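Local coordinates for cytosolic IMP-GMP specific 5'-nucleotidase (Legionella pneumophila subsp. pneumophila, PDB 4OHF), which probably hydrolyses nucleoside 5'-monophosphates such as IMP and GMP with the aid of magnesium, under allosteric regulation, at residues B[73-78]-B[119-124]; B[81-86]-B[404-409]; B[87-92]-B[110-115]; B[307-312]-B[420-425]. All blocks are in the same frame, centred on the assembly; numbering follows the deposited sequence.

Contact 1 (B[73-78]-B[119-124])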
# COMPACT_ATOMS: atom_id res chain seq x y z
N VAL B 73 -18.18 11.25 10.12
CA VAL B 73 -17.48 10.64 8.99
C VAL B 73 -18.43 10.42 7.81
O VAL B 73 -19.56 9.96 7.98
CB VAL B 73 -16.90 9.25 9.38
CG1 VAL B 73 -16.30 8.59 8.15
CG2 VAL B 73 -15.86 9.40 10.48
N ILE B 74 -17.96 10.74 6.61
CA ILE B 74 -18.78 10.55 5.43
C ILE B 74 -18.45 9.28 4.64
O ILE B 74 -17.31 9.06 4.24
CB ILE B 74 -18.69 11.76 4.49
CG1 ILE B 74 -19.39 12.96 5.14
CG2 ILE B 74 -19.33 11.43 3.14
CD1 ILE B 74 -19.51 14.19 4.24
N ASP B 75 -19.46 8.45 4.45
CA ASP B 75 -19.33 7.21 3.69
C ASP B 75 -19.84 7.57 2.30
O ASP B 75 -21.03 7.44 2.01
CB ASP B 75 -20.21 6.12 4.32
CG ASP B 75 -20.20 4.82 3.53
OD1 ASP B 75 -20.69 3.80 4.08
OD2 ASP B 75 -19.72 4.81 2.38
N SER B 76 -18.93 8.06 1.46
CA SER B 76 -19.27 8.49 0.10
C SER B 76 -19.87 7.37 -0.73
O SER B 76 -20.78 7.59 -1.53
CB SER B 76 -18.04 9.07 -0.60
OG SER B 76 -16.93 8.19 -0.51
N LYS B 77 -19.38 6.16 -0.51
CA LYS B 77 -19.86 5.00 -1.24
C LYS B 77 -21.38 4.88 -1.15
O LYS B 77 -22.06 4.81 -2.17
CB LYS B 77 -19.19 3.74 -0.69
CG LYS B 77 -19.67 2.41 -1.27
CD LYS B 77 -19.26 1.27 -0.33
CE LYS B 77 -19.73 -0.10 -0.79
NZ LYS B 77 -19.62 -1.09 0.33
N ASN B 78 -21.91 4.88 0.06
CA ASN B 78 -23.35 4.73 0.24
C ASN B 78 -24.13 5.98 0.62
O ASN B 78 -25.28 5.88 1.08
CB ASN B 78 -23.61 3.64 1.27
CG ASN B 78 -22.75 2.43 1.05
OD1 ASN B 78 -22.68 1.90 -0.05
ND2 ASN B 78 -22.07 1.97 2.11
N PRO B 119 -10.40 4.24 1.30
CA PRO B 119 -10.61 5.58 0.73
C PRO B 119 -12.05 6.01 0.55
O PRO B 119 -12.32 7.19 0.31
CB PRO B 119 -9.86 5.50 -0.60
CG PRO B 119 -10.03 4.06 -0.97
CD PRO B 119 -9.74 3.35 0.33
N ASN B 120 -12.99 5.08 0.66
CA ASN B 120 -14.41 5.40 0.51
C ASN B 120 -14.91 6.33 1.61
O ASN B 120 -15.85 7.10 1.42
CB ASN B 120 -15.27 4.13 0.52
CG ASN B 120 -15.37 3.48 -0.86
OD1 ASN B 120 -15.69 4.14 -1.84
ND2 ASN B 120 -15.11 2.17 -0.93
N TYR B 121 -14.28 6.26 2.78
CA TYR B 121 -14.67 7.10 3.89
C TYR B 121 -13.89 8.40 3.92
O TYR B 121 -12.68 8.40 3.70
CB TYR B 121 -14.46 6.36 5.22
CG TYR B 121 -15.26 5.09 5.35
CD1 TYR B 121 -14.67 3.84 5.12
CD2 TYR B 121 -16.61 5.13 5.69
CE1 TYR B 121 -15.41 2.67 5.22
CE2 TYR B 121 -17.36 3.97 5.79
CZ TYR B 121 -16.75 2.74 5.56
OH TYR B 121 -17.50 1.59 5.66
N MET B 122 -14.60 9.50 4.16
CA MET B 122 -13.97 10.81 4.24
C MET B 122 -14.05 11.21 5.71
O MET B 122 -15.14 11.42 6.25
CB MET B 122 -14.74 11.81 3.37
CG MET B 122 -14.69 11.46 1.89
SD MET B 122 -15.66 12.55 0.82
CE MET B 122 -14.43 13.78 0.34
N ALA B 123 -12.89 11.27 6.36
CA ALA B 123 -12.84 11.60 7.78
C ALA B 123 -11.88 12.74 8.13
O ALA B 123 -11.18 12.68 9.14
CB ALA B 123 -12.47 10.36 8.59
N ILE B 124 -11.87 13.77 7.30
CA ILE B 124 -10.99 14.91 7.56
C ILE B 124 -11.64 16.00 8.40
O ILE B 124 -12.71 16.52 8.07
CB ILE B 124 -10.47 15.53 6.24
CG1 ILE B 124 -11.41 15.16 5.07
CG2 ILE B 124 -9.05 15.05 5.99
CD1 ILE B 124 -12.88 15.51 5.28
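Met-122 and Ile-74 form an antiparallel hydrogen-bonded pair that fastens strand 121-122 to strand 73-75. Ile-74 N donates to Met-122 O over 2.9 Å, and Met-122 N returns a bond to Ile-74 O over 2.7 Å. On one face of the pair Met-122 CB lies 4.1 Å from Ile-74 CB. Beyond CB the methionine chain leads away from Ile-74, toward Ala-157 of helix 153-170, while Ile-74 packs on helix 129-143. Val-73 holds the next position with both branches: CG1, anti to the backbone N (chi1 175°), rests 3.6 Å from Met-122 O, and CG2 meets Ala-123 CB at 4.0 Å. At the other end Asn-120 closes the pairing. Its O accepts from Ser-76 N at 3.2 Å, where the chain leaves the strand, and its OD1 lies 3.7 Å from Lys-77 CB. On the face opposite Ile-74 and Met-122 the Tyr-121 ring crosses Asp-75 obliquely, ring CE2 to CG 3.7 Å, with ring and carboxylate planes 53° apart; Asp-75 OD1 is bonded instead to Tyr-109 OH. The arrangement is that of a short edge strand completing one margin of an antiparallel beta sheet, with helices packed on the Ile-74 and Met-122 face.

Contact 2 (B[81-86]-B[404-409]); sequences ILKLSR and PKWERV. With 5GP (guanosine-5'-monophosphate), chain E.
The ammonium group of Lys-83 in strand 80-84 is gripped chiefly by backbone carbonyls of the 404-409 loop. NZ donates to Trp-406 O over 2.7 Å, nearly along the C=O axis, and to Arg-408 O over 2.9 Å, in the carbonyl plane; Arg-411 O accepts a further bond. A bend at chi4 (64°) turns NZ into this group of oxygens. The carboxylate of Glu-407 stays beyond salt-bridge range, with OE2 4.3 Å from Lys-83 NZ, but a water bridges the two, and the charge of Glu-407 would probably still favour the protonated lysine. Nearby, Trp-406 turns the edge of its indole to the strand. The ring edge at CE3 meets Lys-83 CG at 3.9 Å, the two side chains running past each other in opposite directions, and CH2 touches Ile-81 CG2 at 3.5 Å. NE1, in turn, is held by Asp-67 O. Farther along the same segment Arg-86 reaches GMP: its NH1 makes a weak bond of 3.2 Å to N7, while NE forms a salt bridge with Glu-416. Strand 80-84 thus holds the buried lysine, and the loop that follows it carries Arg-86 to the guanine-binding pocket at a subunit interface, where Arg-86 of the second subunit also bonds GMP.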
# COMPACT_ATOMS: atom_id res chain seq x y z
N ILE B 81 -23.71 9.17 6.63
CA ILE B 81 -22.90 9.94 7.55
C ILE B 81 -22.85 9.17 8.86
O ILE B 81 -23.88 8.78 9.39
CB ILE B 81 -23.51 11.33 7.78
CG1 ILE B 81 -23.60 12.08 6.44
CG2 ILE B 81 -22.64 12.12 8.77
CD1 ILE B 81 -24.19 13.50 6.56
N LEU B 82 -21.64 8.96 9.37
CA LEU B 82 -21.45 8.18 10.58
C LEU B 82 -20.82 8.84 11.81
O LEU B 82 -19.99 9.73 11.70
CB LEU B 82 -20.60 6.95 10.23
CG LEU B 82 -20.89 6.29 8.88
CD1 LEU B 82 -19.92 5.16 8.67
CD2 LEU B 82 -22.33 5.76 8.83
N LYS B 83 -21.24 8.36 12.98
CA LYS B 83 -20.74 8.80 14.29
C LYS B 83 -19.94 7.57 14.75
O LYS B 83 -20.53 6.54 15.09
CB LYS B 83 -21.91 9.02 15.26
CG LYS B 83 -21.78 10.19 16.25
CD LYS B 83 -20.60 10.10 17.19
CE LYS B 83 -20.60 11.24 18.20
NZ LYS B 83 -21.77 11.19 19.12
N LEU B 84 -18.62 7.67 14.77
CA LEU B 84 -17.79 6.54 15.16
C LEU B 84 -17.18 6.62 16.56
O LEU B 84 -17.04 7.70 17.12
CB LEU B 84 -16.66 6.35 14.15
CG LEU B 84 -16.90 5.56 12.87
CD1 LEU B 84 -18.32 5.69 12.37
CD2 LEU B 84 -15.91 6.05 11.83
N SER B 85 -16.83 5.47 17.11
CA SER B 85 -16.20 5.39 18.42
C SER B 85 -14.73 5.48 18.12
O SER B 85 -14.34 5.44 16.95
CB SER B 85 -16.47 4.04 19.07
OG SER B 85 -15.73 3.02 18.40
N ARG B 86 -13.90 5.59 19.15
CA ARG B 86 -12.46 5.71 18.92
C ARG B 86 -11.88 4.55 18.12
O ARG B 86 -10.85 4.70 17.48
CB ARG B 86 -11.69 5.86 20.24
CG ARG B 86 -11.66 4.64 21.13
CD ARG B 86 -10.26 4.46 21.73
NE ARG B 86 -9.80 5.62 22.50
CZ ARG B 86 -8.69 6.31 22.23
NH1 ARG B 86 -7.92 5.96 21.20
NH2 ARG B 86 -8.34 7.36 22.98
N PRO B 404 -29.72 16.79 19.14
CA PRO B 404 -30.67 15.69 18.96
C PRO B 404 -30.30 14.56 18.01
O PRO B 404 -30.60 13.39 18.28
CB PRO B 404 -31.97 16.41 18.56
CG PRO B 404 -31.53 17.74 18.07
CD PRO B 404 -30.39 18.09 18.99
N LYS B 405 -29.65 14.88 16.89
CA LYS B 405 -29.27 13.84 15.95
C LYS B 405 -27.97 13.11 16.29
O LYS B 405 -27.86 11.90 16.07
CB LYS B 405 -29.12 14.43 14.55
CG LYS B 405 -30.42 14.91 13.90
CD LYS B 405 -30.18 15.64 12.57
CE LYS B 405 -29.73 14.71 11.44
NZ LYS B 405 -29.50 15.44 10.13
N TRP B 406 -26.98 13.83 16.83
CA TRP B 406 -25.67 13.22 17.06
C TRP B 406 -25.11 13.07 18.46
O TRP B 406 -24.08 12.42 18.63
CB TRP B 406 -24.65 13.94 16.20
CG TRP B 406 -25.04 14.04 14.79
CD1 TRP B 406 -25.68 15.10 14.17
CD2 TRP B 406 -24.88 13.04 13.80
NE1 TRP B 406 -25.92 14.79 12.85
CE2 TRP B 406 -25.45 13.53 12.60
CE3 TRP B 406 -24.32 11.76 13.80
CZ2 TRP B 406 -25.46 12.79 11.41
CZ3 TRP B 406 -24.32 11.03 12.63
CH2 TRP B 406 -24.89 11.54 11.45
N GLU B 407 -25.76 13.65 19.45
CA GLU B 407 -25.25 13.55 20.81
C GLU B 407 -23.95 14.34 20.91
O GLU B 407 -23.74 15.27 20.13
CB GLU B 407 -25.07 12.06 21.17
CG GLU B 407 -26.38 11.37 21.53
CD GLU B 407 -26.42 9.88 21.16
OE1 GLU B 407 -27.40 9.19 21.54
OE2 GLU B 407 -25.48 9.39 20.49
N ARG B 408 -23.08 13.97 21.85
CA ARG B 408 -21.81 14.68 22.07
C ARG B 408 -20.72 14.51 21.04
O ARG B 408 -20.61 13.48 20.37
CB ARG B 408 -21.24 14.30 23.43
CG ARG B 408 -21.84 15.07 24.57
CD ARG B 408 -21.41 14.53 25.91
NE ARG B 408 -22.35 13.52 26.38
CZ ARG B 408 -22.26 12.93 27.56
NH1 ARG B 408 -21.25 13.25 28.37
NH2 ARG B 408 -23.16 12.03 27.93
N VAL B 409 -19.89 15.55 20.94
CA VAL B 409 -18.77 15.54 20.02
C VAL B 409 -17.70 14.57 20.49
O VAL B 409 -17.13 13.84 19.68
CB VAL B 409 -18.13 16.95 19.91
CG1 VAL B 409 -16.80 16.88 19.21
CG2 VAL B 409 -19.06 17.88 19.15
P 5GP E . -2.29 0.24 13.72
O1P 5GP E . -0.98 0.58 13.08
O2P 5GP E . -2.29 0.56 15.20
O3P 5GP E . -2.67 -1.23 13.52
O5' 5GP E . -3.46 1.06 13.00
C5' 5GP E . -3.47 2.48 12.96
C4' 5GP E . -4.79 3.05 13.47
O4' 5GP E . -5.21 2.65 14.78
C3' 5GP E . -4.91 4.58 13.51
O3' 5GP E . -4.77 5.23 12.20
C2' 5GP E . -6.28 4.73 14.13
O2' 5GP E . -7.31 4.83 13.07
C1' 5GP E . -6.40 3.46 15.03
N9 5GP E . -6.50 3.78 16.53
C8 5GP E . -7.59 4.11 17.25
N7 5GP E . -7.27 4.33 18.55
C5 5GP E . -5.93 4.13 18.66
C6 5GP E . -4.99 4.18 19.71
O6 5GP E . -5.37 4.48 20.87
N1 5GP E . -3.65 3.91 19.45
C2 5GP E . -3.22 3.58 18.21
N2 5GP E . -1.91 3.32 17.99
N3 5GP E . -4.12 3.52 17.15
C4 5GP E . -5.45 3.78 17.37
O HOH W 1 -22.79 9.41 21.14

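Contact 3 (B[87-92]-B[110-115]); sequences YGAIRL and RSIYVD. With 5GP (guanosine-5'-monophosphate), chain E.
Ile-90 extends from the 87-92 segment across the backbone of Ile-112 to reach Val-114. Its CB stands 3.7 Å from Ile-112 O, and CG1, anti to the carbonyl carbon (chi1 -62°), comes nearer to the same oxygen, at 3.4 Å. The chain is extended at chi2 (-178°), which carries CD1 at the tip to Val-114 CG1 at 3.6 Å, the two side chains crossing at about a right angle; Gln-105 and Tyr-109 of helix 102-109 also touch this isoleucine. Ile-112 answers in kind, placing CD1 3.5 Å from Ile-90 O. The backbones are bridged at Ala-89 and Tyr-113 by two hydrogen bonds: Ile-90 N donates to Ile-112 O over 2.7 Å, and Val-114 N to Gly-88 O over 3.1 Å. Gly-88 has a positive phi (84°), a conformation suited to glycine. The Tyr-113 ring takes Ile-112 CG2 over the centre of one face, has Gly-88 C at its edge, and meets Ala-89 CB through CD2 at 4.0 Å. An ST turn, with Tyr-113 N bonded to Ser-111 OG, shapes the chain just ahead. Beside the bridge, Tyr-87 sets CE2 3.6 Å from N7 of GMP and bonds through OH to Asp-424 of the second subunit. Two backbone bonds flanked by Ile-90, Ile-112, Val-114 and the Tyr-113 ring would be expected to fix the course of the loop next to Tyr-87.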
# COMPACT_ATOMS: atom_id res chain seq x y z
N TYR B 87 -12.52 3.38 18.15
CA TYR B 87 -12.00 2.24 17.41
C TYR B 87 -12.76 2.02 16.12
O TYR B 87 -12.64 0.98 15.48
CB TYR B 87 -12.04 0.97 18.27
CG TYR B 87 -11.07 1.04 19.43
CD1 TYR B 87 -11.48 0.70 20.72
CD2 TYR B 87 -9.77 1.50 19.24
CE1 TYR B 87 -10.61 0.83 21.79
CE2 TYR B 87 -8.90 1.62 20.30
CZ TYR B 87 -9.33 1.29 21.58
OH TYR B 87 -8.48 1.47 22.64
N GLY B 88 -13.55 3.01 15.72
CA GLY B 88 -14.30 2.89 14.49
C GLY B 88 -15.62 2.17 14.59
O GLY B 88 -16.15 1.72 13.58
N ALA B 89 -16.17 2.03 15.80
CA ALA B 89 -17.46 1.37 15.96
C ALA B 89 -18.57 2.34 15.61
O ALA B 89 -18.56 3.50 16.04
CB ALA B 89 -17.63 0.87 17.39
N ILE B 90 -19.54 1.89 14.82
CA ILE B 90 -20.65 2.74 14.43
C ILE B 90 -21.63 2.91 15.58
O ILE B 90 -22.38 2.01 15.91
CB ILE B 90 -21.39 2.17 13.21
CG1 ILE B 90 -20.44 2.11 12.01
CG2 ILE B 90 -22.60 3.05 12.87
CD1 ILE B 90 -21.09 1.60 10.75
N ARG B 91 -21.60 4.10 16.18
CA ARG B 91 -22.48 4.44 17.27
C ARG B 91 -23.85 4.74 16.66
O ARG B 91 -24.89 4.28 17.15
CB ARG B 91 -21.94 5.66 18.02
CG ARG B 91 -22.95 6.38 18.89
CD ARG B 91 -23.52 5.48 19.96
NE ARG B 91 -24.54 6.17 20.74
CZ ARG B 91 -25.20 5.62 21.75
NH1 ARG B 91 -24.96 4.37 22.11
NH2 ARG B 91 -26.12 6.33 22.40
N LEU B 92 -23.85 5.53 15.60
CA LEU B 92 -25.09 5.84 14.90
C LEU B 92 -24.84 6.34 13.49
O LEU B 92 -23.77 6.86 13.18
CB LEU B 92 -25.94 6.82 15.72
CG LEU B 92 -25.41 8.15 16.22
CD1 LEU B 92 -25.30 9.09 15.05
CD2 LEU B 92 -26.36 8.72 17.26
N ARG B 110 -22.29 -4.97 7.53
CA ARG B 110 -21.93 -6.35 7.84
C ARG B 110 -20.81 -6.38 8.89
O ARG B 110 -19.86 -7.16 8.79
CB ARG B 110 -21.46 -7.07 6.57
CG ARG B 110 -21.88 -8.52 6.47
CD ARG B 110 -23.32 -8.65 5.98
NE ARG B 110 -23.46 -8.11 4.63
CZ ARG B 110 -24.57 -8.21 3.90
NH1 ARG B 110 -25.64 -8.83 4.38
NH2 ARG B 110 -24.60 -7.69 2.67
N SER B 111 -20.94 -5.50 9.88
CA SER B 111 -19.97 -5.36 10.96
C SER B 111 -20.36 -4.11 11.74
O SER B 111 -21.27 -3.38 11.34
CB SER B 111 -18.55 -5.20 10.40
OG SER B 111 -17.60 -5.10 11.45
N ILE B 112 -19.69 -3.88 12.86
CA ILE B 112 -19.97 -2.69 13.66
C ILE B 112 -18.80 -1.72 13.46
O ILE B 112 -18.94 -0.51 13.67
CB ILE B 112 -20.11 -3.04 15.17
CG1 ILE B 112 -20.65 -1.82 15.94
CG2 ILE B 112 -18.77 -3.47 15.74
CD1 ILE B 112 -22.07 -1.42 15.57
N TYR B 113 -17.67 -2.27 13.02
CA TYR B 113 -16.46 -1.47 12.78
C TYR B 113 -16.27 -1.14 11.30
O TYR B 113 -16.63 -1.94 10.43
CB TYR B 113 -15.22 -2.22 13.28
CG TYR B 113 -15.28 -2.70 14.72
CD1 TYR B 113 -15.45 -4.05 15.02
CD2 TYR B 113 -15.13 -1.81 15.79
CE1 TYR B 113 -15.48 -4.51 16.33
CE2 TYR B 113 -15.15 -2.26 17.11
CZ TYR B 113 -15.33 -3.61 17.37
OH TYR B 113 -15.35 -4.07 18.67
N VAL B 114 -15.71 0.03 11.02
CA VAL B 114 -15.46 0.47 9.65
C VAL B 114 -13.97 0.75 9.51
O VAL B 114 -13.32 1.18 10.46
CB VAL B 114 -16.25 1.76 9.30
CG1 VAL B 114 -17.74 1.53 9.49
CG2 VAL B 114 -15.79 2.91 10.17
N ASP B 115 -13.43 0.50 8.32
CA ASP B 115 -12.01 0.73 8.10
C ASP B 115 -11.79 2.10 7.49
O ASP B 115 -12.05 2.30 6.31
CB ASP B 115 -11.45 -0.33 7.15
CG ASP B 115 -9.94 -0.42 7.19
OD1 ASP B 115 -9.27 0.62 7.36
OD2 ASP B 115 -9.42 -1.54 7.04
P 5GP E . -2.29 0.24 13.72
O1P 5GP E . -0.98 0.58 13.08
O2P 5GP E . -2.29 0.56 15.20
O3P 5GP E . -2.67 -1.23 13.52
O5' 5GP E . -3.46 1.06 13.00
C5' 5GP E . -3.47 2.48 12.96
C4' 5GP E . -4.79 3.05 13.47
O4' 5GP E . -5.21 2.65 14.78
C3' 5GP E . -4.91 4.58 13.51
O3' 5GP E . -4.77 5.23 12.20
C2' 5GP E . -6.28 4.73 14.13
O2' 5GP E . -7.31 4.83 13.07
C1' 5GP E . -6.40 3.46 15.03
N9 5GP E . -6.50 3.78 16.53
C8 5GP E . -7.59 4.11 17.25
N7 5GP E . -7.27 4.33 18.55
C5 5GP E . -5.93 4.13 18.66
C6 5GP E . -4.99 4.18 19.71
O6 5GP E . -5.37 4.48 20.87
N1 5GP E . -3.65 3.91 19.45
C2 5GP E . -3.22 3.58 18.21
N2 5GP E . -1.91 3.32 17.99
N3 5GP E . -4.12 3.52 17.15
C4 5GP E . -5.45 3.78 17.37

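Contact 4 (B[307-312]-B[420-425]); sequences GDILRL and AYQVDR. With 5GP (guanosine-5'-monophosphate), chain E.
Tyr-421 and Arg-425, successive-turn neighbours on helix 418-426, present flat groups between GMP and the residues Ile-309 and Leu-310. One face of the Tyr-421 ring takes the base, with C8 of GMP lying 3.7 Å above its plane and displaced toward the rim; ring atom CD2 is 3.4 Å from N7. The hydroxyl continues past the base to the ribose, OH to C2' 3.4 Å, and sits in plane at the edge of the Arg-425 guanidinium. Leu-310 CD2 approaches that guanidinium obliquely, 4.4 Å from NH2. Behind these groups Ile-309 points toward helix 418-426 and touches Gln-422 and Arg-425. Its CG2 lies 3.7 Å from Arg-425 CD and so touches the aliphatic shaft of the arginine. The other branch, extended at chi2 (-180°), carries CD1 to within 3.6 Å of Gln-422 O and 4.0 Å of Gln-422 CB. The polar end of Arg-425 has a partner in the second subunit, NH2 making a weak bond to Tyr-87 O there. Between the two segments the join is therefore van der Waals in kind: hydrocarbon of Ile-309 and Leu-310 backs the helix whose Tyr-421 stacks on GMP. A nucleotide held in this way at a subunit interface would be consistent with an allosteric role.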
# COMPACT_ATOMS: atom_id res chain seq x y z
N GLY B 307 -5.65 15.87 8.74
CA GLY B 307 -5.75 14.54 8.18
C GLY B 307 -5.01 13.48 8.97
O GLY B 307 -5.32 13.23 10.13
N ASP B 308 -4.00 12.86 8.33
CA ASP B 308 -3.23 11.80 8.97
C ASP B 308 -2.29 12.25 10.08
O ASP B 308 -1.27 12.89 9.83
CB ASP B 308 -2.43 11.02 7.93
CG ASP B 308 -1.68 9.84 8.53
OD1 ASP B 308 -2.32 9.04 9.25
OD2 ASP B 308 -0.47 9.71 8.28
N ILE B 309 -2.66 11.89 11.31
CA ILE B 309 -1.90 12.25 12.50
C ILE B 309 -0.54 11.56 12.55
O ILE B 309 0.43 12.13 13.02
CB ILE B 309 -2.71 11.88 13.77
CG1 ILE B 309 -4.14 12.42 13.66
CG2 ILE B 309 -2.03 12.45 15.01
CD1 ILE B 309 -5.02 12.12 14.86
N LEU B 310 -0.49 10.34 12.05
CA LEU B 310 0.75 9.56 12.04
C LEU B 310 1.84 10.14 11.14
O LEU B 310 2.94 10.44 11.60
CB LEU B 310 0.44 8.10 11.64
CG LEU B 310 1.54 7.03 11.60
CD1 LEU B 310 2.25 7.06 10.23
CD2 LEU B 310 2.52 7.23 12.76
N ARG B 311 1.53 10.29 9.86
CA ARG B 311 2.49 10.84 8.91
C ARG B 311 3.02 12.19 9.36
O ARG B 311 4.18 12.53 9.11
CB ARG B 311 1.84 10.96 7.53
CG ARG B 311 2.65 11.75 6.52
CD ARG B 311 2.05 11.60 5.12
NE ARG B 311 2.80 12.32 4.09
CZ ARG B 311 4.13 12.42 4.05
NH1 ARG B 311 4.88 11.85 4.99
NH2 ARG B 311 4.72 13.06 3.05
N LEU B 312 2.18 12.95 10.05
CA LEU B 312 2.55 14.27 10.54
C LEU B 312 3.41 14.24 11.80
O LEU B 312 4.42 14.93 11.88
CB LEU B 312 1.29 15.10 10.77
CG LEU B 312 1.48 16.62 10.86
CD1 LEU B 312 0.13 17.29 10.70
CD2 LEU B 312 2.12 16.99 12.19
N ALA B 420 -12.74 12.16 19.45
CA ALA B 420 -12.07 12.26 20.74
C ALA B 420 -10.68 11.63 20.63
O ALA B 420 -9.70 12.19 21.11
CB ALA B 420 -12.88 11.55 21.81
N TYR B 421 -10.60 10.48 19.98
CA TYR B 421 -9.33 9.79 19.79
C TYR B 421 -8.35 10.69 19.03
O TYR B 421 -7.19 10.82 19.42
CB TYR B 421 -9.53 8.46 19.03
CG TYR B 421 -8.42 8.15 18.04
CD1 TYR B 421 -8.58 8.39 16.67
CD2 TYR B 421 -7.16 7.73 18.48
CE1 TYR B 421 -7.52 8.23 15.77
CE2 TYR B 421 -6.09 7.56 17.59
CZ TYR B 421 -6.27 7.81 16.24
OH TYR B 421 -5.21 7.66 15.38
N GLN B 422 -8.82 11.29 17.94
CA GLN B 422 -7.99 12.17 17.14
C GLN B 422 -7.41 13.29 17.99
O GLN B 422 -6.21 13.56 17.95
CB GLN B 422 -8.79 12.78 15.99
CG GLN B 422 -9.03 11.86 14.82
CD GLN B 422 -9.69 12.60 13.67
OE1 GLN B 422 -10.91 12.83 13.67
NE2 GLN B 422 -8.89 13.01 12.69
N VAL B 423 -8.28 13.95 18.75
CA VAL B 423 -7.83 15.03 19.62
C VAL B 423 -6.76 14.50 20.58
O VAL B 423 -5.71 15.10 20.76
CB VAL B 423 -9.01 15.62 20.43
CG1 VAL B 423 -8.49 16.45 21.59
CG2 VAL B 423 -9.85 16.48 19.53
N ASP B 424 -7.04 13.35 21.19
CA ASP B 424 -6.11 12.76 22.12
C ASP B 424 -4.77 12.40 21.47
O ASP B 424 -3.72 12.56 22.10
CB ASP B 424 -6.72 11.50 22.75
CG ASP B 424 -5.87 10.93 23.87
OD1 ASP B 424 -5.49 11.71 24.77
OD2 ASP B 424 -5.57 9.72 23.85
N ARG B 425 -4.78 11.92 20.23
CA ARG B 425 -3.54 11.51 19.57
C ARG B 425 -2.73 12.67 19.00
O ARG B 425 -1.50 12.61 18.94
CB ARG B 425 -3.84 10.51 18.45
CG ARG B 425 -2.60 9.84 17.88
CD ARG B 425 -2.88 9.23 16.51
NE ARG B 425 -2.13 7.99 16.26
CZ ARG B 425 -0.81 7.87 16.37
NH1 ARG B 425 -0.06 8.91 16.72
NH2 ARG B 425 -0.25 6.69 16.10
P 5GP E . -2.29 0.24 13.72
O1P 5GP E . -0.98 0.58 13.08
O2P 5GP E . -2.29 0.56 15.20
O3P 5GP E . -2.67 -1.23 13.52
O5' 5GP E . -3.46 1.06 13.00
C5' 5GP E . -3.47 2.48 12.96
C4' 5GP E . -4.79 3.05 13.47
O4' 5GP E . -5.21 2.65 14.78
C3' 5GP E . -4.91 4.58 13.51
O3' 5GP E . -4.77 5.23 12.20
C2' 5GP E . -6.28 4.73 14.13
O2' 5GP E . -7.31 4.83 13.07
C1' 5GP E . -6.40 3.46 15.03
N9 5GP E . -6.50 3.78 16.53
C8 5GP E . -7.59 4.11 17.25
N7 5GP E . -7.27 4.33 18.55
C5 5GP E . -5.93 4.13 18.66
C6 5GP E . -4.99 4.18 19.71
O6 5GP E . -5.37 4.48 20.87
N1 5GP E . -3.65 3.91 19.45
C2 5GP E . -3.22 3.58 18.21
N2 5GP E . -1.91 3.32 17.99
N3 5GP E . -4.12 3.52 17.15
C4 5GP E . -5.45 3.78 17.37

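Contacts 1, 2 and 3 share one antiparallel sheet: strand 80-84 of contact 2 lies between strand 73-75 of contact 1 and strand 90-95 of contact 3, whereas contact 4 joins two helices. Contacts 2 and 4 are buried; 1 and 3 are partly so. Their chemistry differs accordingly. Contacts 1 and 3 rest on paired backbones, contact 2 on a buried lysine bonded to loop carbonyls, and contact 4 on van der Waals contact of Ile-309 with a helix backbone and an arginine shaft. GMP brings the last three together, since Arg-86, Tyr-87 and Tyr-421 all line its pocket and the second subunit touches each of these contacts. Contact 1 stands back from that interface but still meets contact 4 through Ile-124 and Gly-307.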